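PDB 4CZW: PAN2-PAN3 deadenylation complex catalytic subunit pan2 from Neurospora crassa, which shortens the poly(A) tails of mRNA by exonucleolytic cleavage to 5'-AMP, as the catalytic subunit of the PAN2-PAN3 deadenylation complex. Local coordinates for residues 203-208 and 268-273; 286-291 and 388-393; 476-481 and 602-607; 442-447 and 544-549. One frame throughout, in Å; residues are numbered along the deposited sequence.

In the fold
The chain carries the catalytic unit of Pan2, a USP-like domain followed by an exonuclease domain, with two contacts in each. Contacts 1 and 2 come first along the chain, one closing before the other opens, and share a mixed sheet of the USP-like domain: strands 266-270 and 385-394 are neighbours in it, and the contact centres are about 12 Å apart. Contacts 3 and 4 have alternating segments and meet on adjacent strands 471-481 and 441-451 of the exonuclease sheet, their centres about 8 Å apart. The centres of contacts 1 and 2 lie about 44 to 49 Å from those of contacts 3 and 4, keeping the scaffold, predicted to be inactive as a protease, distinct from the probable metal-binding nuclease centre.

Contact 1 (203-208 and 268-273); sequences TFVNKL and ALCTEI
This is a short parallel strand pairing at an edge of a mixed sheet in the USP-like domain, where strand 206-207 lies alongside strand 266-270. Asn-206 straddles two residues of its partner: its N gives a weak hydrogen bond to Ala-268 O, 3.3 Å away, and its O receives a nearly straight one from Cys-270 N at 2.9 Å. Leu-208 N then reaches Cys-270 O at 2.8 Å, almost along the C=O axis. Next to the weak bond, a water accepts from Ala-268 N and donates to Phe-204 O, extending the pairing where the backbones part.

Side chains sort to the two faces. On one, Val-205 places CG1 anti to its backbone N (chi1 179°) and 3.8 Å from Cys-270 SG, compact apolar groups suited to this buried face. Lys-207 crosses Glu-272 obliquely on the same face, Lys-207 CB 3.7 Å from Glu-272 CG; their charged ends, Lys-207 NZ and Glu-272 OE1, stay 4.3 Å apart, beyond a salt bridge. On the other face, Leu-269 CD2 packs on Asn-206 CB, while the Asn-206 amide oxygen bonds to Thr-182. Leu-208 lays CD1 over Thr-271 CA.

Helix 130-149 touches Val-205 and Ala-268, helix 227-235 touches Asn-206, Leu-208 and Leu-269, and strand 385-394 runs antiparallel to 266-270.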
loop_
_atom_site.group_PDB
_atom_site.type_symbol
_atom_site.label_atom_id
_atom_site.label_comp_id
_atom_site.label_asym_id
_atom_site.label_seq_id
_atom_site.Cartn_x
_atom_site.Cartn_y
_atom_site.Cartn_z
ATOM N N THR A 203 19.817 8.263 -9.120
ATOM C CA THR A 203 19.753 7.044 -8.323
ATOM C C THR A 203 18.645 7.096 -7.275
ATOM O O THR A 203 18.689 7.909 -6.353
ATOM C CB THR A 203 21.092 6.770 -7.614
ATOM O OG1 THR A 203 22.135 6.647 -8.588
ATOM C CG2 THR A 203 21.010 5.490 -6.797
ATOM N N PHE A 204 17.653 6.225 -7.424
ATOM C CA PHE A 204 16.590 6.095 -6.434
ATOM C C PHE A 204 16.894 4.953 -5.470
ATOM O O PHE A 204 16.727 5.088 -4.257
ATOM C CB PHE A 204 15.236 5.862 -7.108
ATOM C CG PHE A 204 14.726 7.045 -7.879
ATOM C CD1 PHE A 204 14.244 8.163 -7.218
ATOM C CD2 PHE A 204 14.715 7.036 -9.264
ATOM C CE1 PHE A 204 13.769 9.252 -7.923
ATOM C CE2 PHE A 204 14.240 8.123 -9.975
ATOM C CZ PHE A 204 13.767 9.232 -9.303
ATOM N N VAL A 205 17.340 3.830 -6.022
ATOM C CA VAL A 205 17.668 2.653 -5.228
ATOM C C VAL A 205 19.098 2.198 -5.502
ATOM O O VAL A 205 19.490 2.018 -6.654
ATOM C CB VAL A 205 16.699 1.489 -5.517
ATOM C CG1 VAL A 205 17.069 0.270 -4.688
ATOM C CG2 VAL A 205 15.263 1.911 -5.243
ATOM N N ASN A 206 19.876 2.015 -4.440
ATOM C CA ASN A 206 21.265 1.595 -4.577
ATOM C C ASN A 206 21.436 0.081 -4.504
ATOM O O ASN A 206 20.580 -0.628 -3.974
ATOM C CB ASN A 206 22.127 2.263 -3.507
ATOM C CG ASN A 206 22.326 3.743 -3.763
ATOM O OD1 ASN A 206 21.607 4.583 -3.222
ATOM N ND2 ASN A 206 23.306 4.069 -4.597
ATOM N N LYS A 207 22.548 -0.405 -5.047
ATOM C CA LYS A 207 22.847 -1.833 -5.050
ATOM C C LYS A 207 24.128 -2.122 -4.277
ATOM O O LYS A 207 25.122 -1.413 -4.427
ATOM C CB LYS A 207 22.975 -2.353 -6.483
ATOM C CG LYS A 207 21.761 -2.097 -7.358
ATOM C CD LYS A 207 21.986 -2.618 -8.769
ATOM C CE LYS A 207 20.792 -2.338 -9.666
ATOM N NZ LYS A 207 21.010 -2.843 -11.049
ATOM N N LEU A 208 24.102 -3.164 -3.454
ATOM C CA LEU A 208 25.277 -3.556 -2.685
ATOM C C LEU A 208 26.358 -4.124 -3.599
ATOM O O LEU A 208 26.063 -4.641 -4.676
ATOM C CB LEU A 208 24.904 -4.577 -1.608
ATOM C CG LEU A 208 23.947 -4.099 -0.514
ATOM C CD1 LEU A 208 23.799 -5.156 0.571
ATOM C CD2 LEU A 208 24.417 -2.778 0.078
ATOM N N ALA A 268 16.922 2.827 0.414
ATOM C CA ALA A 268 16.556 1.503 -0.076
ATOM C C ALA A 268 17.767 0.817 -0.702
ATOM O O ALA A 268 18.482 1.418 -1.504
ATOM C CB ALA A 268 15.419 1.599 -1.079
ATOM N N LEU A 269 17.993 -0.440 -0.335
ATOM C CA LEU A 269 19.186 -1.156 -0.777
ATOM C C LEU A 269 18.874 -2.537 -1.348
ATOM O O LEU A 269 18.174 -3.334 -0.725
ATOM C CB LEU A 269 20.173 -1.297 0.384
ATOM C CG LEU A 269 20.671 -0.004 1.032
ATOM C CD1 LEU A 269 21.537 -0.312 2.244
ATOM C CD2 LEU A 269 21.434 0.842 0.024
ATOM N N CYS A 270 19.404 -2.812 -2.536
ATOM C CA CYS A 270 19.311 -4.141 -3.131
ATOM C C CYS A 270 20.575 -4.937 -2.824
ATOM O O CYS A 270 21.686 -4.477 -3.084
ATOM C CB CYS A 270 19.092 -4.049 -4.642
ATOM S SG CYS A 270 17.463 -3.436 -5.123
ATOM N N THR A 271 20.397 -6.130 -2.268
ATOM C CA THR A 271 21.522 -6.938 -1.806
ATOM C C THR A 271 22.361 -7.498 -2.951
ATOM O O THR A 271 23.576 -7.646 -2.817
ATOM C CB THR A 271 21.041 -8.108 -0.928
ATOM O OG1 THR A 271 20.092 -8.895 -1.656
ATOM C CG2 THR A 271 20.391 -7.586 0.344
ATOM N N GLU A 272 21.703 -7.810 -4.065
ATOM C CA GLU A 272 22.368 -8.352 -5.252
ATOM C C GLU A 272 23.166 -9.618 -4.944
ATOM O O GLU A 272 24.299 -9.773 -5.399
ATOM C CB GLU A 272 23.283 -7.299 -5.883
ATOM C CG GLU A 272 22.570 -6.020 -6.290
ATOM C CD GLU A 272 21.474 -6.263 -7.308
ATOM O OE1 GLU A 272 21.777 -6.271 -8.519
ATOM O OE2 GLU A 272 20.308 -6.444 -6.898
ATOM N N ILE A 273 22.568 -10.518 -4.171
ATOM C CA ILE A 273 23.198 -11.792 -3.843
ATOM C C ILE A 273 23.131 -12.747 -5.032
ATOM O O ILE A 273 22.046 -13.136 -5.461
ATOM C CB ILE A 273 22.531 -12.451 -2.623
ATOM C CG1 ILE A 273 22.617 -11.528 -1.406
ATOM C CG2 ILE A 273 23.174 -13.796 -2.328
ATOM C CD1 ILE A 273 21.880 -12.048 -0.192
HETATM O O HOH W 1 17.414 4.833 -1.484
#

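Contact 2 (286-291 and 388-393); sequences GWLPEE and VVVMFQ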
loop_
_atom_site.group_PDB
_atom_site.type_symbol
_atom_site.label_atom_id
_atom_site.label_comp_id
_atom_site.label_asym_id
_atom_site.label_seq_id
_atom_site.Cartn_x
_atom_site.Cartn_y
_atom_site.Cartn_z
ATOM N N GLY A 286 24.870 -11.604 13.092
ATOM C CA GLY A 286 25.049 -10.220 13.493
ATOM C C GLY A 286 25.721 -9.363 12.437
ATOM O O GLY A 286 26.236 -8.286 12.739
ATOM N N TRP A 287 25.711 -9.835 11.194
ATOM C CA TRP A 287 26.369 -9.121 10.106
ATOM C C TRP A 287 25.589 -7.876 9.699
ATOM O O TRP A 287 26.178 -6.853 9.354
ATOM C CB TRP A 287 26.558 -10.038 8.896
ATOM C CG TRP A 287 27.521 -9.498 7.885
ATOM C CD1 TRP A 287 28.883 -9.517 7.964
ATOM C CD2 TRP A 287 27.200 -8.862 6.642
ATOM N NE1 TRP A 287 29.430 -8.930 6.848
ATOM C CE2 TRP A 287 28.418 -8.521 6.021
ATOM C CE3 TRP A 287 26.001 -8.548 5.993
ATOM C CZ2 TRP A 287 28.473 -7.881 4.784
ATOM C CZ3 TRP A 287 26.058 -7.912 4.765
ATOM C CH2 TRP A 287 27.285 -7.586 4.174
ATOM N N LEU A 288 24.263 -7.969 9.735
ATOM C CA LEU A 288 23.409 -6.837 9.394
ATOM C C LEU A 288 23.103 -5.995 10.626
ATOM O O LEU A 288 22.392 -6.443 11.526
ATOM C CB LEU A 288 22.106 -7.314 8.750
ATOM C CG LEU A 288 21.085 -6.220 8.426
ATOM C CD1 LEU A 288 21.656 -5.221 7.431
ATOM C CD2 LEU A 288 19.791 -6.823 7.901
ATOM N N PRO A 289 23.642 -4.769 10.670
ATOM C CA PRO A 289 23.399 -3.864 11.794
ATOM C C PRO A 289 22.032 -3.195 11.695
ATOM O O PRO A 289 21.569 -2.911 10.591
ATOM C CB PRO A 289 24.523 -2.837 11.658
ATOM C CG PRO A 289 24.779 -2.779 10.192
ATOM C CD PRO A 289 24.535 -4.170 9.662
ATOM N N GLU A 290 21.396 -2.954 12.835
ATOM C CA GLU A 290 20.111 -2.269 12.850
ATOM C C GLU A 290 20.315 -0.759 12.840
ATOM O O GLU A 290 19.354 0.009 12.790
ATOM C CB GLU A 290 19.285 -2.678 14.070
ATOM C CG GLU A 290 19.909 -2.290 15.399
ATOM C CD GLU A 290 18.905 -2.292 16.536
ATOM O OE1 GLU A 290 17.850 -1.637 16.399
ATOM O OE2 GLU A 290 19.169 -2.950 17.564
ATOM N N GLU A 291 21.575 -0.340 12.884
ATOM C CA GLU A 291 21.902 1.076 12.953
ATOM C C GLU A 291 23.234 1.373 12.271
ATOM O O GLU A 291 24.250 0.747 12.575
ATOM C CB GLU A 291 21.939 1.535 14.412
ATOM C CG GLU A 291 21.764 3.028 14.606
ATOM C CD GLU A 291 21.610 3.405 16.066
ATOM O OE1 GLU A 291 22.442 2.964 16.886
ATOM O OE2 GLU A 291 20.656 4.140 16.392
ATOM N N VAL A 388 16.717 -9.640 0.282
ATOM C CA VAL A 388 16.682 -9.122 -1.080
ATOM C C VAL A 388 16.725 -7.598 -1.084
ATOM O O VAL A 388 17.565 -6.992 -1.748
ATOM C CB VAL A 388 15.426 -9.597 -1.832
ATOM C CG1 VAL A 388 15.401 -9.025 -3.239
ATOM C CG2 VAL A 388 15.377 -11.114 -1.870
ATOM N N VAL A 389 15.812 -6.986 -0.337
ATOM C CA VAL A 389 15.772 -5.534 -0.213
ATOM C C VAL A 389 15.899 -5.122 1.250
ATOM O O VAL A 389 15.190 -5.639 2.114
ATOM C CB VAL A 389 14.471 -4.947 -0.798
ATOM C CG1 VAL A 389 14.499 -3.427 -0.735
ATOM C CG2 VAL A 389 14.268 -5.420 -2.228
ATOM N N VAL A 390 16.812 -4.195 1.523
ATOM C CA VAL A 390 17.028 -3.702 2.879
ATOM C C VAL A 390 16.664 -2.223 2.964
ATOM O O VAL A 390 17.103 -1.422 2.138
ATOM C CB VAL A 390 18.487 -3.907 3.324
ATOM C CG1 VAL A 390 18.701 -3.352 4.720
ATOM C CG2 VAL A 390 18.849 -5.383 3.276
HETATM N N MSE A 391 15.863 -1.863 3.962
HETATM C CA MSE A 391 15.344 -0.503 4.065
HETATM C C MSE A 391 15.856 0.245 5.292
HETATM O O MSE A 391 15.615 -0.161 6.429
HETATM C CB MSE A 391 13.815 -0.527 4.090
HETATM C CG MSE A 391 13.164 0.843 3.992
HETATM SE SE MSE A 391 13.238 1.585 2.189
HETATM C CE MSE A 391 12.108 0.284 1.274
ATOM N N PHE A 392 16.559 1.347 5.048
ATOM C CA PHE A 392 16.992 2.241 6.115
ATOM C C PHE A 392 16.310 3.598 5.981
ATOM O O PHE A 392 15.977 4.028 4.876
ATOM C CB PHE A 392 18.511 2.430 6.094
ATOM C CG PHE A 392 19.283 1.266 6.643
ATOM C CD1 PHE A 392 19.546 1.169 8.000
ATOM C CD2 PHE A 392 19.764 0.279 5.800
ATOM C CE1 PHE A 392 20.263 0.102 8.507
ATOM C CE2 PHE A 392 20.484 -0.790 6.302
ATOM C CZ PHE A 392 20.731 -0.879 7.657
ATOM N N GLN A 393 16.101 4.265 7.109
ATOM C CA GLN A 393 15.669 5.656 7.098
ATOM C C GLN A 393 16.410 6.403 8.197
ATOM O O GLN A 393 16.915 5.790 9.138
ATOM C CB GLN A 393 14.154 5.778 7.286
ATOM C CG GLN A 393 13.694 5.773 8.734
ATOM C CD GLN A 393 12.328 6.411 8.910
ATOM O OE1 GLN A 393 11.641 6.713 7.934
ATOM N NE2 GLN A 393 11.932 6.627 10.159
#
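The ring of Phe-392 turns its edge to the loop 286-291: Pro-289 O lies in the ring plane, 3.7 Å from CZ, and Glu-290 O approaches the same rim near CE1, at 4.4 Å. An aromatic rim carries slightly positive C-H groups, so carbonyl oxygens are suitable neighbours there. The loop here crosses a face of the mixed sheet of the USP-like domain, passing over strand 385-394 before leading into strand 291-297. No hydrogen bond joins the two segments, and the contact rests on apolar side chains and carbonyl groups.

Val-390 and Phe-392, two residues apart on the strand, both point at the loop. Earlier in the strand, Val-388 and Val-389 both face Val-329 in a classic beta bulge. Phe-392 also touches Leu-269 and Leu-325, from the strands flanking its own. The polar end of Glu-290 is engaged elsewhere, in salt bridges with Lys-374 and Arg-350.

Leu-288 makes the loop's apolar side-chain contacts with the strand. With CG anti to its backbone N (chi1 176°), it drops toward the strand, and its CD1 sits 4.4 Å from both Phe-392 CZ and Val-390 CG1.

Contact 3 (476-481 and 602-607); sequences RASVVR and HDSIED
From CB, which points toward the helix start, Arg-476 sets CG anti to the backbone N (chi1 180°) and stays extended all the way to NE, long enough to span from the sheet to the start of helix 604-623. Its CG passes 3.7 Å from Ser-604 OG and its CD comes closer still to that oxygen, which then lies over one face of the guanidinium. NE is near Ser-604 OG as well, but at an angle too poor for a hydrogen bond; NE forms a salt bridge with Asp-493 instead. At the tip, NH1 and NH2 both grip Asp-603 OD1, at 2.7 and 3.0 Å. That oxygen lies in the guanidinium plane, yet the arginine meets it from above the carboxylate, the two planes being 72° apart. NH2 also brushes Ile-605 CG1 at 3.4 Å.

Asp-603 suits this place because it has two jobs. It is the helix N-cap: OD2 accepts from Glu-606 N at 3.1 Å through its anti lone pair, and weakly from Ile-605 N, leaving OD1 for the arginine. A charge pair here would be expected to stabilise the carboxylate form.

Alongside, Ser-478 OG and Ser-604 OG lie 2.3 Å apart, modelled as a very short hydrogen bond in which either could be the donor; Ser-478 OG also hydrogen-bonds Asp-493. Val-480 CG2 meets Ile-605 CG2 at 4.1 Å.

In this DEDD-type exonuclease domain, strand 471-481 is flanked by strands 441-451 and 490-496; Ser-604 touches Asp-445 and Glu-447, which with Asp-607 of helix 604-623 are probable ligands of the catalytic metals.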
loop_
_atom_site.group_PDB
_atom_site.type_symbol
_atom_site.label_atom_id
_atom_site.label_comp_id
_atom_site.label_asym_id
_atom_site.label_seq_id
_atom_site.Cartn_x
_atom_site.Cartn_y
_atom_site.Cartn_z
ATOM N N ARG A 476 -20.644 -0.776 -10.313
ATOM C CA ARG A 476 -21.501 0.343 -9.947
ATOM C C ARG A 476 -21.457 0.578 -8.441
ATOM O O ARG A 476 -21.519 -0.367 -7.656
ATOM C CB ARG A 476 -22.940 0.093 -10.402
ATOM C CG ARG A 476 -23.905 1.214 -10.055
ATOM C CD ARG A 476 -25.340 0.828 -10.367
ATOM N NE ARG A 476 -26.282 1.877 -9.985
ATOM C CZ ARG A 476 -27.602 1.756 -10.055
ATOM N NH1 ARG A 476 -28.145 0.628 -10.492
ATOM N NH2 ARG A 476 -28.383 2.762 -9.685
ATOM N N ALA A 477 -21.346 1.840 -8.044
ATOM C CA ALA A 477 -21.314 2.196 -6.631
ATOM C C ALA A 477 -22.315 3.304 -6.329
ATOM O O ALA A 477 -22.194 4.418 -6.838
ATOM C CB ALA A 477 -19.912 2.618 -6.223
ATOM N N SER A 478 -23.305 2.992 -5.498
ATOM C CA SER A 478 -24.340 3.958 -5.152
ATOM C C SER A 478 -24.268 4.357 -3.683
ATOM O O SER A 478 -24.343 3.508 -2.797
ATOM C CB SER A 478 -25.726 3.391 -5.467
ATOM O OG SER A 478 -25.834 3.034 -6.834
ATOM N N VAL A 479 -24.119 5.654 -3.431
ATOM C CA VAL A 479 -24.134 6.167 -2.068
ATOM C C VAL A 479 -25.299 7.138 -1.898
ATOM O O VAL A 479 -25.517 8.015 -2.735
ATOM C CB VAL A 479 -22.814 6.863 -1.699
ATOM C CG1 VAL A 479 -22.726 7.048 -0.195
ATOM C CG2 VAL A 479 -21.632 6.049 -2.194
ATOM N N VAL A 480 -26.039 6.975 -0.806
ATOM C CA VAL A 480 -27.304 7.674 -0.614
ATOM C C VAL A 480 -27.339 8.458 0.699
ATOM O O VAL A 480 -26.850 7.984 1.726
ATOM C CB VAL A 480 -28.481 6.665 -0.659
ATOM C CG1 VAL A 480 -29.737 7.242 -0.034
ATOM C CG2 VAL A 480 -28.741 6.217 -2.091
ATOM N N ARG A 481 -27.902 9.664 0.651
ATOM C CA ARG A 481 -28.112 10.478 1.847
ATOM C C ARG A 481 -28.911 9.722 2.904
ATOM O O ARG A 481 -29.989 9.198 2.622
ATOM C CB ARG A 481 -28.831 11.780 1.491
ATOM C CG ARG A 481 -28.040 12.717 0.598
ATOM C CD ARG A 481 -28.874 13.929 0.211
ATOM N NE ARG A 481 -28.102 14.909 -0.546
ATOM C CZ ARG A 481 -27.952 14.884 -1.866
ATOM N NH1 ARG A 481 -28.520 13.921 -2.581
ATOM N NH2 ARG A 481 -27.231 15.817 -2.472
ATOM N N HIS A 602 -31.832 -6.153 -9.533
ATOM C CA HIS A 602 -31.311 -5.406 -8.394
ATOM C C HIS A 602 -30.726 -4.051 -8.784
ATOM O O HIS A 602 -29.925 -3.947 -9.713
ATOM C CB HIS A 602 -30.253 -6.234 -7.660
ATOM C CG HIS A 602 -30.798 -7.463 -7.001
ATOM N ND1 HIS A 602 -31.122 -8.603 -7.704
ATOM C CD2 HIS A 602 -31.084 -7.726 -5.704
ATOM C CE1 HIS A 602 -31.579 -9.518 -6.868
ATOM N NE2 HIS A 602 -31.567 -9.011 -5.648
ATOM N N ASP A 603 -31.145 -3.015 -8.065
ATOM C CA ASP A 603 -30.616 -1.670 -8.248
ATOM C C ASP A 603 -29.945 -1.211 -6.955
ATOM O O ASP A 603 -30.544 -1.275 -5.882
ATOM C CB ASP A 603 -31.727 -0.701 -8.656
ATOM C CG ASP A 603 -31.217 0.706 -8.893
ATOM O OD1 ASP A 603 -30.824 1.016 -10.038
ATOM O OD2 ASP A 603 -31.212 1.504 -7.933
ATOM N N SER A 604 -28.702 -0.753 -7.065
ATOM C CA SER A 604 -27.895 -0.430 -5.893
ATOM C C SER A 604 -28.441 0.755 -5.096
ATOM O O SER A 604 -28.236 0.839 -3.885
ATOM C CB SER A 604 -26.449 -0.156 -6.309
ATOM O OG SER A 604 -26.389 0.837 -7.318
ATOM N N ILE A 605 -29.130 1.669 -5.772
ATOM C CA ILE A 605 -29.736 2.809 -5.091
ATOM C C ILE A 605 -30.936 2.354 -4.264
ATOM O O ILE A 605 -31.097 2.758 -3.111
ATOM C CB ILE A 605 -30.179 3.902 -6.085
ATOM C CG1 ILE A 605 -28.971 4.456 -6.844
ATOM C CG2 ILE A 605 -30.907 5.025 -5.360
ATOM C CD1 ILE A 605 -29.315 5.572 -7.807
ATOM N N GLU A 606 -31.768 1.504 -4.858
ATOM C CA GLU A 606 -32.942 0.968 -4.176
ATOM C C GLU A 606 -32.549 0.135 -2.959
ATOM O O GLU A 606 -33.122 0.289 -1.880
ATOM C CB GLU A 606 -33.781 0.120 -5.134
ATOM C CG GLU A 606 -34.424 0.901 -6.269
ATOM C CD GLU A 606 -35.285 0.024 -7.159
ATOM O OE1 GLU A 606 -35.349 -1.198 -6.906
ATOM O OE2 GLU A 606 -35.897 0.555 -8.108
ATOM N N ASP A 607 -31.570 -0.747 -3.140
ATOM C CA ASP A 607 -31.099 -1.609 -2.061
ATOM C C ASP A 607 -30.468 -0.800 -0.931
ATOM O O ASP A 607 -30.509 -1.204 0.231
ATOM C CB ASP A 607 -30.095 -2.633 -2.594
ATOM C CG ASP A 607 -30.748 -3.698 -3.455
ATOM O OD1 ASP A 607 -31.871 -3.464 -3.948
ATOM O OD2 ASP A 607 -30.135 -4.771 -3.639
#

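Contact 4 (442-447 and 544-549); sequences IAIDTE and CKFLGH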
loop_
_atom_site.group_PDB
_atom_site.type_symbol
_atom_site.label_atom_id
_atom_site.label_comp_id
_atom_site.label_asym_id
_atom_site.label_seq_id
_atom_site.Cartn_x
_atom_site.Cartn_y
_atom_site.Cartn_z
ATOM N N ILE A 442 -24.392 7.734 5.744
ATOM C CA ILE A 442 -24.628 7.502 4.324
ATOM C C ILE A 442 -24.951 6.036 4.042
ATOM O O ILE A 442 -24.340 5.132 4.612
ATOM C CB ILE A 442 -23.413 7.933 3.472
ATOM C CG1 ILE A 442 -22.136 7.248 3.962
ATOM C CG2 ILE A 442 -23.243 9.445 3.510
ATOM C CD1 ILE A 442 -20.903 7.627 3.174
ATOM N N ALA A 443 -25.925 5.811 3.166
ATOM C CA ALA A 443 -26.303 4.460 2.764
ATOM C C ALA A 443 -25.602 4.083 1.464
ATOM O O ALA A 443 -25.629 4.843 0.496
ATOM C CB ALA A 443 -27.811 4.349 2.612
ATOM N N ILE A 444 -24.978 2.910 1.441
ATOM C CA ILE A 444 -24.171 2.507 0.294
ATOM C C ILE A 444 -24.419 1.055 -0.126
ATOM O O ILE A 444 -24.593 0.171 0.715
ATOM C CB ILE A 444 -22.662 2.711 0.588
ATOM C CG1 ILE A 444 -21.809 2.333 -0.625
ATOM C CG2 ILE A 444 -22.237 1.928 1.827
ATOM C CD1 ILE A 444 -20.325 2.533 -0.417
ATOM N N ASP A 445 -24.454 0.828 -1.436
ATOM C CA ASP A 445 -24.541 -0.516 -1.996
ATOM C C ASP A 445 -23.858 -0.552 -3.362
ATOM O O ASP A 445 -23.819 0.456 -4.067
ATOM C CB ASP A 445 -25.998 -0.967 -2.116
ATOM C CG ASP A 445 -26.125 -2.402 -2.588
ATOM O OD1 ASP A 445 -25.337 -3.252 -2.125
ATOM O OD2 ASP A 445 -27.006 -2.678 -3.429
ATOM N N THR A 446 -23.314 -1.709 -3.731
ATOM C CA THR A 446 -22.587 -1.835 -4.991
ATOM C C THR A 446 -23.077 -3.011 -5.833
ATOM O O THR A 446 -23.846 -3.849 -5.364
ATOM C CB THR A 446 -21.071 -2.006 -4.750
ATOM O OG1 THR A 446 -20.828 -3.246 -4.073
ATOM C CG2 THR A 446 -20.522 -0.856 -3.916
ATOM N N GLU A 447 -22.625 -3.059 -7.084
ATOM C CA GLU A 447 -22.936 -4.166 -7.983
ATOM C C GLU A 447 -21.649 -4.777 -8.532
ATOM O O GLU A 447 -20.689 -4.061 -8.816
ATOM C CB GLU A 447 -23.836 -3.700 -9.130
ATOM C CG GLU A 447 -25.136 -3.045 -8.683
ATOM C CD GLU A 447 -26.077 -4.008 -7.979
ATOM O OE1 GLU A 447 -25.911 -5.236 -8.135
ATOM O OE2 GLU A 447 -26.986 -3.532 -7.268
ATOM N N CYS A 544 -17.474 9.598 8.156
ATOM C CA CYS A 544 -18.852 9.228 7.849
ATOM C C CYS A 544 -19.184 7.810 8.302
ATOM O O CYS A 544 -18.305 6.952 8.393
ATOM C CB CYS A 544 -19.122 9.362 6.350
ATOM S SG CYS A 544 -18.966 11.039 5.711
ATOM N N LYS A 545 -20.462 7.578 8.582
ATOM C CA LYS A 545 -20.941 6.258 8.970
ATOM C C LYS A 545 -21.603 5.567 7.784
ATOM O O LYS A 545 -22.613 6.040 7.261
ATOM C CB LYS A 545 -21.921 6.367 10.140
ATOM C CG LYS A 545 -21.341 7.058 11.362
ATOM C CD LYS A 545 -22.417 7.392 12.381
ATOM C CE LYS A 545 -21.842 8.188 13.541
ATOM N NZ LYS A 545 -22.895 8.636 14.494
ATOM N N PHE A 546 -21.026 4.449 7.357
ATOM C CA PHE A 546 -21.523 3.727 6.191
ATOM C C PHE A 546 -22.629 2.749 6.571
ATOM O O PHE A 546 -22.413 1.825 7.356
ATOM C CB PHE A 546 -20.379 2.991 5.491
ATOM C CG PHE A 546 -19.457 3.897 4.722
ATOM C CD1 PHE A 546 -18.548 4.707 5.381
ATOM C CD2 PHE A 546 -19.500 3.934 3.338
ATOM C CE1 PHE A 546 -17.703 5.542 4.676
ATOM C CE2 PHE A 546 -18.655 4.765 2.627
ATOM C CZ PHE A 546 -17.756 5.571 3.296
ATOM N N LEU A 547 -23.813 2.963 6.007
ATOM C CA LEU A 547 -24.970 2.123 6.290
ATOM C C LEU A 547 -25.280 1.220 5.099
ATOM O O LEU A 547 -25.306 1.674 3.957
ATOM C CB LEU A 547 -26.184 2.991 6.641
ATOM C CG LEU A 547 -27.390 2.351 7.337
ATOM C CD1 LEU A 547 -28.130 3.396 8.159
ATOM C CD2 LEU A 547 -28.338 1.702 6.337
ATOM N N GLY A 548 -25.513 -0.061 5.371
ATOM C CA GLY A 548 -25.822 -1.012 4.319
ATOM C C GLY A 548 -26.138 -2.399 4.843
ATOM O O GLY A 548 -26.249 -2.607 6.051
ATOM N N HIS A 549 -26.282 -3.351 3.928
ATOM C CA HIS A 549 -26.599 -4.726 4.294
ATOM C C HIS A 549 -25.502 -5.674 3.822
ATOM O O HIS A 549 -25.289 -5.835 2.621
ATOM C CB HIS A 549 -27.947 -5.141 3.704
ATOM C CG HIS A 549 -28.494 -6.411 4.278
ATOM N ND1 HIS A 549 -29.244 -6.443 5.434
ATOM C CD2 HIS A 549 -28.399 -7.694 3.856
ATOM C CE1 HIS A 549 -29.590 -7.689 5.698
ATOM N NE2 HIS A 549 -29.089 -8.469 4.758
HETATM O O HOH W 2 -25.954 -2.503 1.287
#
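Ile-442, Ile-444 and Phe-546 form the tightly packed apolar side of this contact, whereas between Ile-444 and His-549 the backbones are bridged by water. Ile-442 holds CG1 between its backbone N and carbonyl carbon (chi1 54°), the crowded position, and so brings CD1 over the face of the Phe-546 ring, 3.8 Å from its centroid, as a CH-pi contact. The two side chains lie side by side, pointing the same way. Ile-444 comes to the ring's edge instead, its CG2 3.7 Å from Phe-546 CD2 and in the ring plane. The flat ring thus takes one isoleucine on a face and the other against its edge; these branched side chains suit a buried apolar site, and helix 529-541 covers it through Leu-536, Leu-539 and Val-540.

The backbones are joined by three hydrogen bonds. Ile-442 N bonds to Lys-545 O at 2.9 Å, Leu-547 N to Ile-442 O, and Ile-444 N to Leu-547 O at 2.8 Å, all near the C=O axes. This is a parallel pair in the central sheet of an RNase H-like exonuclease domain, and strand 441-451 carries Asp-445 and Glu-447, probable ligands of the two catalytic metals, just past the pairing.

The segment axes cross at -53°, and past Ile-444 the strands part. Glycine suits position 548, where a CB would come too near Ile-444 O. Beyond it direct bonds give way to a water, which donates to Ile-444 O at 3.1 Å and accepts from His-549 N at 2.8 Å. Beside Ile-442, partly exposed Lys-545 leads the end of its extended side chain away from segment 442-447.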